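Local coordinates for chorismatase (Streptomyces hygroscopicus, PDB 4BPS), which catalyses the hydrolysis of chorismate to pyruvate and a dihydroxycyclohexadiene carboxylic acid in the biosynthesis of the immunosuppressants FK506 and FK520, at residues A[110-120]-A[157-168]. Residues are numbered along the deposited sequence; the frame is centred on the assembly and turned at random.
Sequences RYADATAALYT and DFCVGRAQALDE. With 3EB (3-(2-carboxyethyl)benzoic acid), chain B.
The close pairing of helices 112-129 and 154-169 in the YjgF-like N-terminal part starts at Y111, A112 and D157, and its flank lines the substrate pocket through R162. The carboxylate of D157 spans the start of helix 112-129. Its OD2 accepts from Y111 N at 2.8 Å, on the syn side but tilted out of the carboxylate plane, and OD1 takes a weak, bent bond from A112 N (3.0 Å). CG anti to the backbone N (chi1 -173°) aims both oxygens at that helix start, and N148 ND2 also donates to OD2. An alanine in place of D157 would probably leave Y111 N and N148 without this acceptor and the helix start less firmly tied. The axes of 112-120 and 157-168 come within 7.1 Å and cross at -40°, a closeness that rests on G161, whose bare CA lies 3.3 Å from A112 O and near T115 CB. The CB of A116 is a knob in the hole formed by G161, Q164, A165 and E168, while A116 CA makes a CH...O contact with G161 O. Both helices pack on the same six-stranded sheet, Y119 touching strands 133-142 and 189-196, F158 and R162 touching N139 on 133-142. On the side facing the ligand, F158 CE2 stands 3.5 Å off the guanidinium plane of R162, over its centre, with the ring tilted steeply against it, and Y119 receives R162 CD over a ring face. R162, an experimentally established substrate-binding arginine, grips one carboxylate of 3EB through NH1 to OAD (177°) and NH2 to OAB. A water bridges R162 NH1 and Y119 OH, whose protein partner is N139.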
ATOM      1  N   ARG A 110      -0.590 -18.392 -13.137  1.00  7.93           N
ATOM      2  CA  ARG A 110      -0.365 -18.874 -11.775  1.00  8.84           C
ATOM      3  C   ARG A 110       0.532 -17.871 -11.058  1.00  7.87           C
ATOM      4  O   ARG A 110       1.499 -17.402 -11.670  1.00  9.58           O
ATOM      5  CB  ARG A 110       0.355 -20.265 -11.799  1.00 11.20           C
ATOM      6  CG  ARG A 110      -0.384 -21.371 -12.549  1.00 11.95           C
ATOM      7  CD  ARG A 110       0.283 -22.742 -12.372  1.00 11.73           C
ATOM      8  NE  ARG A 110      -0.397 -23.838 -13.078  1.00 12.89           N
ATOM      9  CZ  ARG A 110      -0.066 -24.303 -14.286  1.00 14.34           C
ATOM     10  NH1 ARG A 110      -0.753 -25.303 -14.818  1.00 14.75           N
ATOM     11  NH2 ARG A 110       0.947 -23.786 -14.980  1.00 16.34           N
ATOM     12  N   TYR A 111       0.279 -17.572  -9.780  1.00  6.09           N
ATOM     13  CA  TYR A 111       1.062 -16.549  -9.089  1.00  5.57           C
ATOM     14  C   TYR A 111       1.641 -16.958  -7.758  1.00  5.26           C
ATOM     15  O   TYR A 111       2.551 -16.259  -7.286  1.00  6.09           O
ATOM     16  CB  TYR A 111       0.219 -15.289  -8.864  1.00  5.76           C
ATOM     17  CG  TYR A 111      -0.132 -14.550 -10.115  1.00  5.68           C
ATOM     18  CD1 TYR A 111       0.841 -13.848 -10.824  1.00  6.09           C
ATOM     19  CD2 TYR A 111      -1.435 -14.548 -10.599  1.00  5.86           C
ATOM     20  CE1 TYR A 111       0.535 -13.162 -11.964  1.00  6.32           C
ATOM     21  CE2 TYR A 111      -1.756 -13.846 -11.758  1.00  6.48           C
ATOM     22  CZ  TYR A 111      -0.754 -13.148 -12.432  1.00  6.03           C
ATOM     23  OH  TYR A 111      -1.020 -12.429 -13.584  1.00  6.41           O
ATOM     24  N   ALA A 112       1.180 -18.026  -7.100  1.00  5.66           N
ATOM     25  CA  ALA A 112       1.664 -18.276  -5.737  1.00  6.23           C
ATOM     26  C   ALA A 112       3.176 -18.464  -5.668  1.00  6.01           C
ATOM     27  O   ALA A 112       3.841 -17.870  -4.821  1.00  6.08           O
ATOM     28  CB  ALA A 112       0.964 -19.477  -5.104  1.00  6.89           C
ATOM     29  N   ASP A 113       3.726 -19.335  -6.514  1.00  5.95           N
ATOM     30  CA  ASP A 113       5.153 -19.606  -6.443  1.00  6.37           C
ATOM     31  C   ASP A 113       5.963 -18.336  -6.745  1.00  5.89           C
ATOM     32  O   ASP A 113       6.949 -18.028  -6.069  1.00  5.95           O
ATOM     33  CB  ASP A 113       5.530 -20.721  -7.410  1.00  8.03           C
ATOM     34  CG  ASP A 113       4.868 -22.042  -7.061  1.00 11.23           C
ATOM     35  OD1 ASP A 113       4.704 -22.353  -5.859  1.00 11.07           O
ATOM     36  OD2 ASP A 113       4.521 -22.793  -7.986  1.00 15.52           O
ATOM     37  N   ALA A 114       5.545 -17.580  -7.745  1.00  6.15           N
ATOM     38  CA  ALA A 114       6.258 -16.357  -8.111  1.00  6.24           C
ATOM     39  C   ALA A 114       6.144 -15.287  -7.022  1.00  5.83           C
ATOM     40  O   ALA A 114       7.093 -14.531  -6.794  1.00  5.85           O
ATOM     41  CB  ALA A 114       5.710 -15.821  -9.418  1.00  7.79           C
ATOM     42  N   THR A 115       4.997 -15.244  -6.350  1.00  5.32           N
ATOM     43  CA  THR A 115       4.779 -14.281  -5.269  1.00  5.42           C
ATOM     44  C   THR A 115       5.630 -14.662  -4.053  1.00  5.24           C
ATOM     45  O   THR A 115       6.207 -13.795  -3.385  1.00  5.41           O
ATOM     46  CB  THR A 115       3.300 -14.215  -4.886  1.00  6.05           C
ATOM     47  OG1 THR A 115       2.549 -13.751  -6.012  1.00  6.37           O
ATOM     48  CG2 THR A 115       3.048 -13.264  -3.731  1.00  6.58           C
ATOM     49  N   ALA A 116       5.710 -15.953  -3.750  1.00  5.35           N
ATOM     50  CA  ALA A 116       6.541 -16.397  -2.643  1.00  5.79           C
ATOM     51  C   ALA A 116       8.001 -16.043  -2.918  1.00  5.24           C
ATOM     52  O   ALA A 116       8.740 -15.617  -2.019  1.00  5.51           O
ATOM     53  CB  ALA A 116       6.392 -17.901  -2.399  1.00  6.30           C
ATOM     54  N   ALA A 117       8.435 -16.209  -4.172  1.00  5.70           N
ATOM     55  CA  ALA A 117       9.810 -15.883  -4.531  1.00  6.20           C
ATOM     56  C   ALA A 117      10.069 -14.368  -4.437  1.00  6.05           C
ATOM     57  O   ALA A 117      11.104 -13.936  -3.942  1.00  6.03           O
ATOM     58  CB  ALA A 117      10.144 -16.413  -5.917  1.00  7.38           C
ATOM     59  N   LEU A 118       9.116 -13.571  -4.906  1.00  6.00           N
ATOM     60  CA  LEU A 118       9.227 -12.129  -4.861  1.00  6.37           C
ATOM     61  C   LEU A 118       9.329 -11.662  -3.412  1.00  5.92           C
ATOM     62  O   LEU A 118      10.236 -10.899  -3.062  1.00  5.95           O
ATOM     63  CB  LEU A 118       8.000 -11.541  -5.580  1.00  7.72           C
ATOM     64  CG  LEU A 118       7.926 -10.025  -5.652  1.00  8.50           C
ATOM     65  CD1 LEU A 118       7.114  -9.580  -6.872  1.00  9.52           C
ATOM     66  CD2 LEU A 118       7.316  -9.454  -4.373  1.00  8.51           C
ATOM     67  N   TYR A 119       8.427 -12.132  -2.553  1.00  5.58           N
ATOM     68  CA  TYR A 119       8.490 -11.727  -1.150  1.00  5.68           C
ATOM     69  C   TYR A 119       9.744 -12.260  -0.457  1.00  5.74           C
ATOM     70  O   TYR A 119      10.328 -11.570   0.362  1.00  5.87           O
ATOM     71  CB  TYR A 119       7.207 -12.124  -0.383  1.00  6.26           C
ATOM     72  CG  TYR A 119       6.208 -10.986  -0.346  1.00  6.69           C
ATOM     73  CD1 TYR A 119       6.267 -10.043   0.659  1.00  7.95           C
ATOM     74  CD2 TYR A 119       5.253 -10.831  -1.338  1.00  6.77           C
ATOM     75  CE1 TYR A 119       5.410  -8.946   0.680  1.00  8.32           C
ATOM     76  CE2 TYR A 119       4.400  -9.736  -1.330  1.00  7.13           C
ATOM     77  CZ  TYR A 119       4.471  -8.802  -0.310  1.00  7.10           C
ATOM     78  OH  TYR A 119       3.645  -7.694  -0.285  1.00  7.53           O
ATOM     79  N   THR A 120      10.173 -13.477  -0.801  1.00  5.73           N
ATOM     80  CA  THR A 120      11.452 -13.967  -0.277  1.00  5.95           C
ATOM     81  C   THR A 120      12.569 -12.984  -0.604  1.00  5.75           C
ATOM     82  O   THR A 120      13.409 -12.670   0.233  1.00  6.00           O
ATOM     83  CB  THR A 120      11.784 -15.343  -0.843  1.00  6.91           C
ATOM     84  OG1 THR A 120      10.902 -16.330  -0.288  1.00  7.34           O
ATOM     85  CG2 THR A 120      13.223 -15.748  -0.505  1.00  7.45           C
ATOM     86  N   ASP A 157      -4.617 -16.877  -4.618  1.00  5.45           N
ATOM     87  CA  ASP A 157      -3.335 -17.408  -5.099  1.00  5.55           C
ATOM     88  C   ASP A 157      -2.185 -16.509  -4.614  1.00  5.33           C
ATOM     89  O   ASP A 157      -1.173 -16.978  -4.070  1.00  5.76           O
ATOM     90  CB  ASP A 157      -3.460 -17.423  -6.628  1.00  5.76           C
ATOM     91  CG  ASP A 157      -2.313 -18.098  -7.372  1.00  6.33           C
ATOM     92  OD1 ASP A 157      -1.621 -18.992  -6.833  1.00  7.16           O
ATOM     93  OD2 ASP A 157      -2.180 -17.731  -8.556  1.00  6.38           O
ATOM     94  N   PHE A 158      -2.364 -15.193  -4.767  1.00  5.04           N
ATOM     95  CA  PHE A 158      -1.420 -14.214  -4.231  1.00  5.10           C
ATOM     96  C   PHE A 158      -1.249 -14.382  -2.710  1.00  4.89           C
ATOM     97  O   PHE A 158      -0.125 -14.368  -2.204  1.00  5.46           O
ATOM     98  CB  PHE A 158      -1.921 -12.802  -4.591  1.00  5.19           C
ATOM     99  CG  PHE A 158      -1.350 -11.722  -3.716  1.00  4.92           C
ATOM    100  CD1 PHE A 158      -0.030 -11.291  -3.875  1.00  5.42           C
ATOM    101  CD2 PHE A 158      -2.108 -11.155  -2.706  1.00  5.90           C
ATOM    102  CE1 PHE A 158       0.517 -10.332  -3.037  1.00  5.80           C
ATOM    103  CE2 PHE A 158      -1.563 -10.179  -1.877  1.00  6.18           C
ATOM    104  CZ  PHE A 158      -0.249  -9.783  -2.038  1.00  6.12           C
ATOM    105  N   CYS A 159      -2.358 -14.525  -1.976  1.00  5.08           N
ATOM    106  CA  CYS A 159      -2.251 -14.681  -0.531  1.00  4.94           C
ATOM    107  C   CYS A 159      -1.478 -15.940  -0.151  1.00  4.91           C
ATOM    108  O   CYS A 159      -0.745 -15.927   0.845  1.00  5.46           O
ATOM    109  CB  CYS A 159      -3.638 -14.710   0.128  1.00  5.38           C
ATOM    110  SG  CYS A 159      -4.420 -13.067   0.306  1.00  5.82           S
ATOM    111  N   VAL A 160      -1.682 -17.048  -0.883  1.00  4.96           N
ATOM    112  CA  VAL A 160      -0.913 -18.264  -0.629  1.00  5.60           C
ATOM    113  C   VAL A 160       0.587 -17.953  -0.752  1.00  5.53           C
ATOM    114  O   VAL A 160       1.389 -18.331   0.115  1.00  6.36           O
ATOM    115  CB  VAL A 160      -1.312 -19.396  -1.605  1.00  7.12           C
ATOM    116  CG1 VAL A 160      -0.325 -20.557  -1.537  1.00  8.24           C
ATOM    117  CG2 VAL A 160      -2.734 -19.883  -1.304  1.00  7.50           C
ATOM    118  N   GLY A 161       0.980 -17.296  -1.839  1.00  5.31           N
ATOM    119  CA  GLY A 161       2.385 -16.997  -2.039  1.00  5.95           C
ATOM    120  C   GLY A 161       2.995 -16.086  -0.984  1.00  5.55           C
ATOM    121  O   GLY A 161       4.104 -16.319  -0.498  1.00  5.43           O
ATOM    122  N   ARG A 162       2.272 -15.026  -0.631  1.00  5.13           N
ATOM    123  CA  ARG A 162       2.762 -14.143   0.416  1.00  5.43           C
ATOM    124  C   ARG A 162       2.947 -14.905   1.731  1.00  5.77           C
ATOM    125  O   ARG A 162       3.976 -14.800   2.382  1.00  5.65           O
ATOM    126  CB  ARG A 162       1.818 -12.956   0.560  1.00  5.56           C
ATOM    127  CG  ARG A 162       2.154 -12.056   1.737  1.00  5.78           C
ATOM    128  CD  ARG A 162       1.354 -10.741   1.738  1.00  5.99           C
ATOM    129  NE  ARG A 162      -0.098 -10.986   1.813  1.00  5.38           N
ATOM    130  CZ  ARG A 162      -1.021 -10.035   1.684  1.00  5.16           C
ATOM    131  NH1 ARG A 162      -0.671  -8.750   1.490  1.00  4.99           N
ATOM    132  NH2 ARG A 162      -2.311 -10.366   1.730  1.00  5.25           N
ATOM    133  N   ALA A 163       1.943 -15.699   2.103  1.00  5.94           N
ATOM    134  CA  ALA A 163       1.995 -16.456   3.344  1.00  6.66           C
ATOM    135  C   ALA A 163       3.174 -17.429   3.317  1.00  6.40           C
ATOM    136  O   ALA A 163       3.864 -17.604   4.335  1.00  6.46           O
ATOM    137  CB  ALA A 163       0.674 -17.189   3.583  1.00  8.23           C
ATOM    138  N   GLN A 164       3.387 -18.092   2.185  1.00  6.17           N
ATOM    139  CA  GLN A 164       4.504 -19.030   2.059  1.00  6.33           C
ATOM    140  C   GLN A 164       5.842 -18.329   2.270  1.00  6.10           C
ATOM    141  O   GLN A 164       6.738 -18.882   2.927  1.00  6.70           O
ATOM    142  CB  GLN A 164       4.464 -19.737   0.700  1.00  7.06           C
ATOM    143  CG  GLN A 164       5.535 -20.801   0.522  1.00  8.54           C
ATOM    144  CD  GLN A 164       5.465 -21.426  -0.843  1.00  8.69           C
ATOM    145  OE1 GLN A 164       4.388 -21.845  -1.271  1.00 10.48           O
ATOM    146  NE2 GLN A 164       6.604 -21.500  -1.540  1.00  8.22           N
ATOM    147  N   ALA A 165       5.989 -17.124   1.724  1.00  5.75           N
ATOM    148  CA  ALA A 165       7.234 -16.381   1.898  1.00  5.70           C
ATOM    149  C   ALA A 165       7.484 -16.051   3.376  1.00  5.87           C
ATOM    150  O   ALA A 165       8.632 -16.071   3.812  1.00  6.44           O
ATOM    151  CB  ALA A 165       7.251 -15.118   1.074  1.00  6.62           C
ATOM    152  N   LEU A 166       6.438 -15.728   4.137  1.00  6.43           N
ATOM    153  CA  LEU A 166       6.682 -15.457   5.547  1.00  7.19           C
ATOM    154  C   LEU A 166       7.249 -16.702   6.223  1.00  8.18           C
ATOM    155  O   LEU A 166       8.187 -16.615   7.016  1.00  9.46           O
ATOM    156  CB  LEU A 166       5.429 -14.985   6.294  1.00  7.46           C
ATOM    157  CG  LEU A 166       5.118 -13.479   6.262  1.00  7.99           C
ATOM    158  CD1 LEU A 166       4.569 -13.001   4.931  1.00  7.93           C
ATOM    159  CD2 LEU A 166       4.130 -13.137   7.379  1.00  8.45           C
ATOM    160  N   ASP A 167       6.695 -17.867   5.915  1.00  8.85           N
ATOM    161  CA  ASP A 167       7.250 -19.089   6.498  1.00 10.75           C
ATOM    162  C   ASP A 167       8.683 -19.353   6.044  1.00 10.19           C
ATOM    163  O   ASP A 167       9.515 -19.793   6.829  1.00 11.15           O
ATOM    164  CB  ASP A 167       6.384 -20.286   6.121  1.00 15.32           C
ATOM    165  CG  ASP A 167       5.013 -20.227   6.744  1.00 21.73           C
ATOM    166  OD1 ASP A 167       4.844 -19.515   7.764  1.00 24.40           O
ATOM    167  OD2 ASP A 167       4.096 -20.888   6.208  1.00 24.20           O
ATOM    168  N   GLU A 168       8.963 -19.118   4.768  1.00  8.76           N
ATOM    169  CA  GLU A 168      10.308 -19.304   4.227  1.00  8.52           C
ATOM    170  C   GLU A 168      11.337 -18.390   4.871  1.00  8.90           C
ATOM    171  O   GLU A 168      12.520 -18.700   4.881  1.00 10.33           O
ATOM    172  CB  GLU A 168      10.271 -19.078   2.713  1.00  8.88           C
ATOM    173  CG  GLU A 168       9.663 -20.250   2.002  1.00  8.67           C
ATOM    174  CD  GLU A 168       9.237 -19.981   0.563  1.00  8.03           C
ATOM    175  OE1 GLU A 168       9.192 -18.801   0.132  1.00  8.29           O
ATOM    176  OE2 GLU A 168       8.978 -20.983  -0.147  1.00  8.71           O
TER
HETATM  177  C   3EB B1345      -9.504  -6.173   3.949  1.00  5.35           C
HETATM  178  O   3EB B1345      -9.251  -7.378   4.051  1.00  5.73           O
HETATM  179  CA  3EB B1345      -9.710  -5.511   2.615  1.00  5.53           C
HETATM  180  OAB 3EB B1345      -4.089  -8.316   0.933  1.00  5.47           O
HETATM  181  OAD 3EB B1345      -2.577  -6.720   1.231  1.00  5.49           O
HETATM  182  CAE 3EB B1345      -6.870  -4.417   2.472  1.00  5.28           C
HETATM  183  CAF 3EB B1345      -5.532  -4.093   2.661  1.00  4.97           C
HETATM  184  CAG 3EB B1345      -7.228  -5.613   1.848  1.00  4.77           C
HETATM  185  CAH 3EB B1345      -4.535  -4.947   2.223  1.00  5.00           C
HETATM  186  CAL 3EB B1345      -3.797  -7.135   1.212  1.00  5.09           C
HETATM  187  CAM 3EB B1345      -6.210  -6.471   1.431  1.00  4.86           C
HETATM  188  CAN 3EB B1345      -4.864  -6.160   1.628  1.00  5.07           C
HETATM  189  OXT 3EB B1345      -9.666  -5.412   4.978  1.00  5.69           O
HETATM  190  C2  3EB B1345      -8.677  -5.979   1.568  1.00  5.40           C
HETATM  191  O   HOH W   1       6.992 -22.211  -4.376  1.00  9.69           O
HETATM  192  O   HOH W   2       3.143 -22.076  -3.764  1.00 22.84           O
HETATM  193  O   HOH W   3       1.875  -7.057   1.628  1.00  5.67           O
HETATM  194  O   HOH W   4      11.145 -15.802   2.480  1.00  8.39           O